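PDB 3EB8: cysteine protease-like VirA from Shigella flexneri, which is a secreted virulence effector required for entry into epithelial cells and for spread within and between them, although its proposed tubulin-protease activity is disputed. Local coordinates for residues L70-K73 with E74-L78; H38-D42 with G43-R47. One frame throughout, in Å; residues are numbered along the deposited sequence.

Contact 1: residues L70-K73 with E74-L78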
ATOM      1  N   LEU A  70      27.120   0.984   7.350  1.00 71.59           N
ATOM      2  CA  LEU A  70      26.670  -0.406   7.349  1.00 71.07           C
ATOM      3  C   LEU A  70      27.216  -1.177   6.154  1.00 72.84           C
ATOM      4  O   LEU A  70      27.275  -0.643   5.042  1.00 76.70           O
ATOM      5  CB  LEU A  70      25.141  -0.481   7.306  1.00 68.59           C
ATOM      6  CG  LEU A  70      24.294   0.395   8.223  1.00 67.31           C
ATOM      7  CD1 LEU A  70      22.834   0.054   8.019  1.00 65.21           C
ATOM      8  CD2 LEU A  70      24.663   0.227   9.683  1.00 68.20           C
ATOM      9  N   SER A  71      27.595  -2.434   6.377  1.00 76.75           N
ATOM     10  CA  SER A  71      27.903  -3.340   5.265  1.00 76.96           C
ATOM     11  C   SER A  71      26.601  -3.660   4.547  1.00 71.64           C
ATOM     12  O   SER A  71      25.519  -3.393   5.079  1.00 69.74           O
ATOM     13  CB  SER A  71      28.510  -4.640   5.778  1.00 79.91           C
ATOM     14  OG  SER A  71      27.541  -5.366   6.521  1.00 86.54           O
ATOM     15  N   SER A  72      26.691  -4.246   3.356  1.00 71.95           N
ATOM     16  CA  SER A  72      25.481  -4.529   2.584  1.00 84.42           C
ATOM     17  C   SER A  72      24.545  -5.442   3.380  1.00 81.88           C
ATOM     18  O   SER A  72      23.318  -5.346   3.265  1.00 79.77           O
ATOM     19  CB  SER A  72      25.813  -5.161   1.232  1.00 91.79           C
ATOM     20  OG  SER A  72      25.506  -6.543   1.237  1.00103.10           O
ATOM     21  N   LYS A  73      25.127  -6.315   4.199  1.00 71.79           N
ATOM     22  CA  LYS A  73      24.336  -7.238   5.004  1.00 76.03           C
ATOM     23  C   LYS A  73      23.571  -6.501   6.097  1.00 74.67           C
ATOM     24  O   LYS A  73      22.356  -6.665   6.254  1.00 73.10           O
ATOM     25  CB  LYS A  73      25.237  -8.303   5.629  1.00 81.02           C
ATOM     26  CG  LYS A  73      24.559  -9.168   6.677  1.00 87.72           C
ATOM     27  CD  LYS A  73      25.472 -10.321   7.099  1.00101.68           C
ATOM     28  CE  LYS A  73      24.872 -11.124   8.250  1.00102.88           C
ATOM     29  NZ  LYS A  73      25.790 -12.191   8.745  1.00104.11           N
ATOM     30  N   GLU A  74      24.292  -5.688   6.860  1.00 72.70           N
ATOM     31  CA  GLU A  74      23.686  -4.970   7.977  1.00 68.13           C
ATOM     32  C   GLU A  74      22.600  -4.021   7.484  1.00 65.93           C
ATOM     33  O   GLU A  74      21.643  -3.715   8.190  1.00 64.66           O
ATOM     34  CB  GLU A  74      24.773  -4.210   8.737  1.00 76.88           C
ATOM     35  CG  GLU A  74      26.053  -5.028   8.903  1.00 84.34           C
ATOM     36  CD  GLU A  74      27.190  -4.244   9.528  1.00 90.06           C
ATOM     37  OE1 GLU A  74      28.043  -4.880  10.189  1.00 96.43           O
ATOM     38  OE2 GLU A  74      27.228  -3.000   9.367  1.00 73.30           O
ATOM     39  N   TYR A  75      22.755  -3.558   6.256  1.00 65.68           N
ATOM     40  CA  TYR A  75      21.835  -2.603   5.677  1.00 63.95           C
ATOM     41  C   TYR A  75      20.565  -3.308   5.226  1.00 65.98           C
ATOM     42  O   TYR A  75      19.467  -2.755   5.305  1.00 65.77           O
ATOM     43  CB  TYR A  75      22.500  -1.887   4.496  1.00 65.93           C
ATOM     44  CG  TYR A  75      21.559  -1.033   3.669  1.00 66.10           C
ATOM     45  CD1 TYR A  75      20.672  -0.153   4.269  1.00 61.81           C
ATOM     46  CD2 TYR A  75      21.576  -1.095   2.278  1.00 63.01           C
ATOM     47  CE1 TYR A  75      19.822   0.623   3.515  1.00 60.69           C
ATOM     48  CE2 TYR A  75      20.733  -0.310   1.515  1.00 61.83           C
ATOM     49  CZ  TYR A  75      19.861   0.538   2.140  1.00 60.72           C
ATOM     50  OH  TYR A  75      19.021   1.306   1.380  1.00 59.80           O
ATOM     51  N   ASN A  76      20.711  -4.533   4.736  1.00 62.89           N
ATOM     52  CA  ASN A  76      19.546  -5.290   4.297  1.00 61.58           C
ATOM     53  C   ASN A  76      18.776  -5.772   5.515  1.00 61.12           C
ATOM     54  O   ASN A  76      17.549  -5.864   5.500  1.00 65.29           O
ATOM     55  CB  ASN A  76      19.952  -6.447   3.373  1.00 62.47           C
ATOM     56  CG  ASN A  76      20.274  -5.975   1.966  1.00 80.43           C
ATOM     57  OD1 ASN A  76      19.415  -5.436   1.260  1.00 81.14           O
ATOM     58  ND2 ASN A  76      21.520  -6.173   1.550  1.00 90.53           N
ATOM     59  N   ASN A  77      19.510  -6.044   6.581  1.00 62.46           N
ATOM     60  CA  ASN A  77      18.891  -6.343   7.857  1.00 62.29           C
ATOM     61  C   ASN A  77      18.062  -5.134   8.320  1.00 60.88           C
ATOM     62  O   ASN A  77      16.915  -5.263   8.767  1.00 59.88           O
ATOM     63  CB  ASN A  77      19.982  -6.671   8.876  1.00 67.53           C
ATOM     64  CG  ASN A  77      19.436  -7.313  10.128  1.00 89.01           C
ATOM     65  OD1 ASN A  77      19.215  -6.642  11.142  1.00 85.49           O
ATOM     66  ND2 ASN A  77      19.207  -8.622  10.067  1.00 99.20           N
ATOM     67  N   LEU A  78      18.651  -3.946   8.200  1.00 61.00           N
ATOM     68  CA  LEU A  78      17.967  -2.708   8.565  1.00 59.95           C
ATOM     69  C   LEU A  78      16.712  -2.522   7.732  1.00 58.32           C
ATOM     70  O   LEU A  78      15.665  -2.177   8.250  1.00 57.42           O
ATOM     71  CB  LEU A  78      18.896  -1.504   8.393  1.00 60.62           C
ATOM     72  CG  LEU A  78      18.344  -0.127   8.767  1.00 59.90           C
ATOM     73  CD1 LEU A  78      19.471   0.843   9.084  1.00 62.46           C
ATOM     74  CD2 LEU A  78      17.502   0.431   7.660  1.00 58.69           C
TER
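Ser71 and Glu74 face each other across the first turn of helix 72-81 and form a capping box. The better defined half is the bond from Ser71 N to Glu74 OE2, 3.1 Å long. The amide comes in from above the carboxylate plane, 58° out of it. With CG beside its own backbone N (chi1 -41°) and the chain extended beyond, Glu74 reaches back to the residue before the helix. The other half runs from Glu74 N to Ser71 OG at 3.3 Å, nearly straight, but this hydroxyl sits too near Glu74 CG in the model and its place is less certain.

Backbone bonds of the i to i+4 kind then take over: Tyr75 N to Ser71 O at 3.0 Å, Asn76 N to Ser72 O at 3.1 Å and Asn77 N to Lys73 O at 2.9 Å.

The apolar part is made by Leu70, just ahead of the cap. It uses its CD1 branch, which comes within 4.0 Å of Tyr75 CB and touches Leu78 CD1 at 3.6 Å, the two leucine side chains crossing at about a right angle. Leu70 and Tyr75 stand in the positions of a hydrophobic staple, and Leu78 extends it by one turn. Leu70 and Tyr75 also rest on Cys55 of strand 54-61.

Box and staple together mark the start of the helix. The box holds Ser71 N on the carboxylate and, as far as the less certain hydroxyl allows, offers the Glu74 amide an acceptor; the carboxylate, near the positive end of the helix dipole, is probably stabilised there.

Contact 2: residues H38-D42 with G43-R47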
ATOM      1  N   HIS A  38      14.361   9.268   9.327  1.00 59.09           N
ATOM      2  CA  HIS A  38      14.738   9.819  10.617  1.00 59.93           C
ATOM      3  C   HIS A  38      13.828   9.305  11.715  1.00 59.32           C
ATOM      4  O   HIS A  38      12.677   8.945  11.477  1.00 58.41           O
ATOM      5  CB  HIS A  38      14.629  11.336  10.601  1.00 60.92           C
ATOM      6  CG  HIS A  38      13.225  11.817  10.451  1.00 60.48           C
ATOM      7  ND1 HIS A  38      12.656  12.071   9.226  1.00 60.22           N
ATOM      8  CD2 HIS A  38      12.263  12.045  11.372  1.00 60.39           C
ATOM      9  CE1 HIS A  38      11.407  12.461   9.401  1.00 60.04           C
ATOM     10  NE2 HIS A  38      11.144  12.454  10.692  1.00 65.43           N
ATOM     11  N   ALA A  39      14.353   9.291  12.929  1.00 59.98           N
ATOM     12  CA  ALA A  39      13.563   8.975  14.103  1.00 59.77           C
ATOM     13  C   ALA A  39      13.964   9.946  15.192  1.00 60.95           C
ATOM     14  O   ALA A  39      15.134  10.147  15.470  1.00 61.85           O
ATOM     15  CB  ALA A  39      13.797   7.546  14.543  1.00 59.41           C
ATOM     16  N   ASN A  40      12.978  10.591  15.777  1.00 70.07           N
ATOM     17  CA  ASN A  40      13.238  11.536  16.844  1.00 62.87           C
ATOM     18  C   ASN A  40      12.562  10.989  18.075  1.00 64.35           C
ATOM     19  O   ASN A  40      11.333  10.989  18.180  1.00 68.54           O
ATOM     20  CB  ASN A  40      12.706  12.929  16.489  1.00 68.70           C
ATOM     21  CG  ASN A  40      13.275  13.454  15.170  1.00 73.20           C
ATOM     22  OD1 ASN A  40      14.443  13.232  14.866  1.00 75.83           O
ATOM     23  ND2 ASN A  40      12.445  14.143  14.383  1.00 77.76           N
ATOM     24  N   ILE A  41      13.378  10.487  18.993  1.00 62.78           N
ATOM     25  CA  ILE A  41      12.876   9.950  20.245  1.00 63.02           C
ATOM     26  C   ILE A  41      13.406  10.708  21.454  1.00 66.65           C
ATOM     27  O   ILE A  41      14.564  10.577  21.833  1.00 65.09           O
ATOM     28  CB  ILE A  41      13.156   8.439  20.359  1.00 76.77           C
ATOM     29  CG1 ILE A  41      12.359   7.703  19.262  1.00 75.29           C
ATOM     30  CG2 ILE A  41      12.810   7.928  21.777  1.00 68.43           C
ATOM     31  CD1 ILE A  41      13.043   6.473  18.702  1.00 66.35           C
ATOM     32  N   ASP A  42      12.539  11.541  22.013  1.00 76.30           N
ATOM     33  CA  ASP A  42      12.758  12.174  23.304  1.00 89.92           C
ATOM     34  C   ASP A  42      14.148  12.760  23.477  1.00 86.37           C
ATOM     35  O   ASP A  42      14.832  12.464  24.457  1.00 97.47           O
ATOM     36  CB  ASP A  42      12.446  11.177  24.419  1.00118.73           C
ATOM     37  CG  ASP A  42      11.171  10.383  24.148  1.00140.37           C
ATOM     38  OD1 ASP A  42      10.212  10.952  23.572  1.00145.00           O
ATOM     39  OD2 ASP A  42      11.130   9.186  24.501  1.00145.94           O
ATOM     40  N   GLY A  43      14.552  13.605  22.536  1.00 67.30           N
ATOM     41  CA  GLY A  43      15.814  14.320  22.643  1.00 68.47           C
ATOM     42  C   GLY A  43      16.874  13.762  21.711  1.00 68.15           C
ATOM     43  O   GLY A  43      17.826  14.441  21.320  1.00 69.03           O
ATOM     44  N   ILE A  44      16.704  12.501  21.347  1.00 67.03           N
ATOM     45  CA  ILE A  44      17.636  11.847  20.450  1.00 66.77           C
ATOM     46  C   ILE A  44      17.074  11.775  19.033  1.00 71.71           C
ATOM     47  O   ILE A  44      15.861  11.824  18.818  1.00 73.72           O
ATOM     48  CB  ILE A  44      17.988  10.450  20.956  1.00 66.62           C
ATOM     49  CG1 ILE A  44      18.796  10.580  22.245  1.00 71.79           C
ATOM     50  CG2 ILE A  44      18.760   9.671  19.908  1.00 80.31           C
ATOM     51  CD1 ILE A  44      19.611   9.380  22.558  1.00 86.45           C
ATOM     52  N   SER A  45      17.969  11.681  18.064  1.00 65.77           N
ATOM     53  CA  SER A  45      17.556  11.621  16.685  1.00 64.85           C
ATOM     54  C   SER A  45      18.459  10.669  15.945  1.00 66.58           C
ATOM     55  O   SER A  45      19.672  10.701  16.114  1.00 66.77           O
ATOM     56  CB  SER A  45      17.638  12.999  16.049  1.00 65.61           C
ATOM     57  OG  SER A  45      17.137  12.958  14.728  1.00 71.18           O
ATOM     58  N   ILE A  46      17.867   9.806  15.135  1.00 63.50           N
ATOM     59  CA  ILE A  46      18.641   8.914  14.297  1.00 63.45           C
ATOM     60  C   ILE A  46      18.340   9.268  12.846  1.00 62.91           C
ATOM     61  O   ILE A  46      17.183   9.435  12.471  1.00 61.92           O
ATOM     62  CB  ILE A  46      18.316   7.427  14.579  1.00 62.67           C
ATOM     63  CG1 ILE A  46      18.578   7.093  16.038  1.00 63.40           C
ATOM     64  CG2 ILE A  46      19.181   6.523  13.741  1.00 66.39           C
ATOM     65  CD1 ILE A  46      17.424   7.401  16.964  1.00 62.94           C
ATOM     66  N   ARG A  47      19.385   9.412  12.044  1.00 63.76           N
ATOM     67  CA  ARG A  47      19.209   9.695  10.638  1.00 63.48           C
ATOM     68  C   ARG A  47      19.823   8.577   9.828  1.00 63.38           C
ATOM     69  O   ARG A  47      20.947   8.145  10.096  1.00 64.42           O
ATOM     70  CB  ARG A  47      19.861  11.022  10.270  1.00 64.89           C
ATOM     71  CG  ARG A  47      19.537  12.148  11.215  1.00 65.48           C
ATOM     72  CD  ARG A  47      18.050  12.445  11.248  1.00 64.38           C
ATOM     73  NE  ARG A  47      17.786  13.607  12.091  1.00 73.31           N
ATOM     74  CZ  ARG A  47      17.981  14.863  11.708  1.00 66.47           C
ATOM     75  NH1 ARG A  47      18.433  15.119  10.486  1.00 66.99           N
ATOM     76  NH2 ARG A  47      17.719  15.856  12.546  1.00 67.35           N
TER
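Ile41 and Ile44 close a tight hairpin through a type I' beta turn, with Asp42 and Gly43 at its two corners. Both corner residues have positive phi. Gly43, at 106°, takes backbone angles that suit a residue without a CB, with the carbonyl oxygen of Asp42 close by.

Four backbone bonds hold the strands in antiparallel register. Ile44 N gives to Ile41 O at 2.9 Å and Ile41 N to Ile44 O at 2.8 Å. Further along, Ala39 and Ile46 make the next hydrogen-bonded pair, with Ile46 N to Ala39 O at 2.8 Å. In the non-hydrogen-bonded pairs between and beyond, CA-H...O contacts fill in, such as His38 CA to Ile46 O at 3.1 Å.

One face carries the polar groups. The hydroxyl of Ser45 lies in the guanidinium plane of Arg47, at its edge, and accepts from NE at 2.8 Å in an almost straight bond. A bend at chi2 (-61°) folds the arginine chain back to this hydroxyl and lays its CD alongside His38 CB, 3.7 Å away. Arg47 NH1 goes on to a salt bridge with Glu35, while His38 ND1 is bonded to Ser26 OG.

The other face is apolar: Ile41, Ile44, Ala39 and Ile46 point there, and the CD1 end of Ile46 comes to 4.4 Å from Ala39 CB.

Strand 35-41 is flanked by the short strand 24-25, with His38 bonded to Ser24, and strand 44-51 by strand 54-61, through Leu60 and Phe58; Phe23 covers Ala39 and Ile46 on the apolar face.

Overall arrangement
Both contacts belong to the N-terminal part of the chain and lie on the same side of its centre, their own centres about 20 Å apart and their nearest atoms about 7 Å apart without touching. Contact 2 comes first, as the turn joining the second and third strands of the five-stranded antiparallel sheet. The chain then runs through strands 54-61 and 66-69, and contact 1 begins the helix that follows this last strand. Strand 54-61 is the common neighbour: it pairs with strand 44-51 and receives Leu70 and Tyr75. The two contacts thus mark a hairpin turn within this small sheet and the exit from it into helix 72-81.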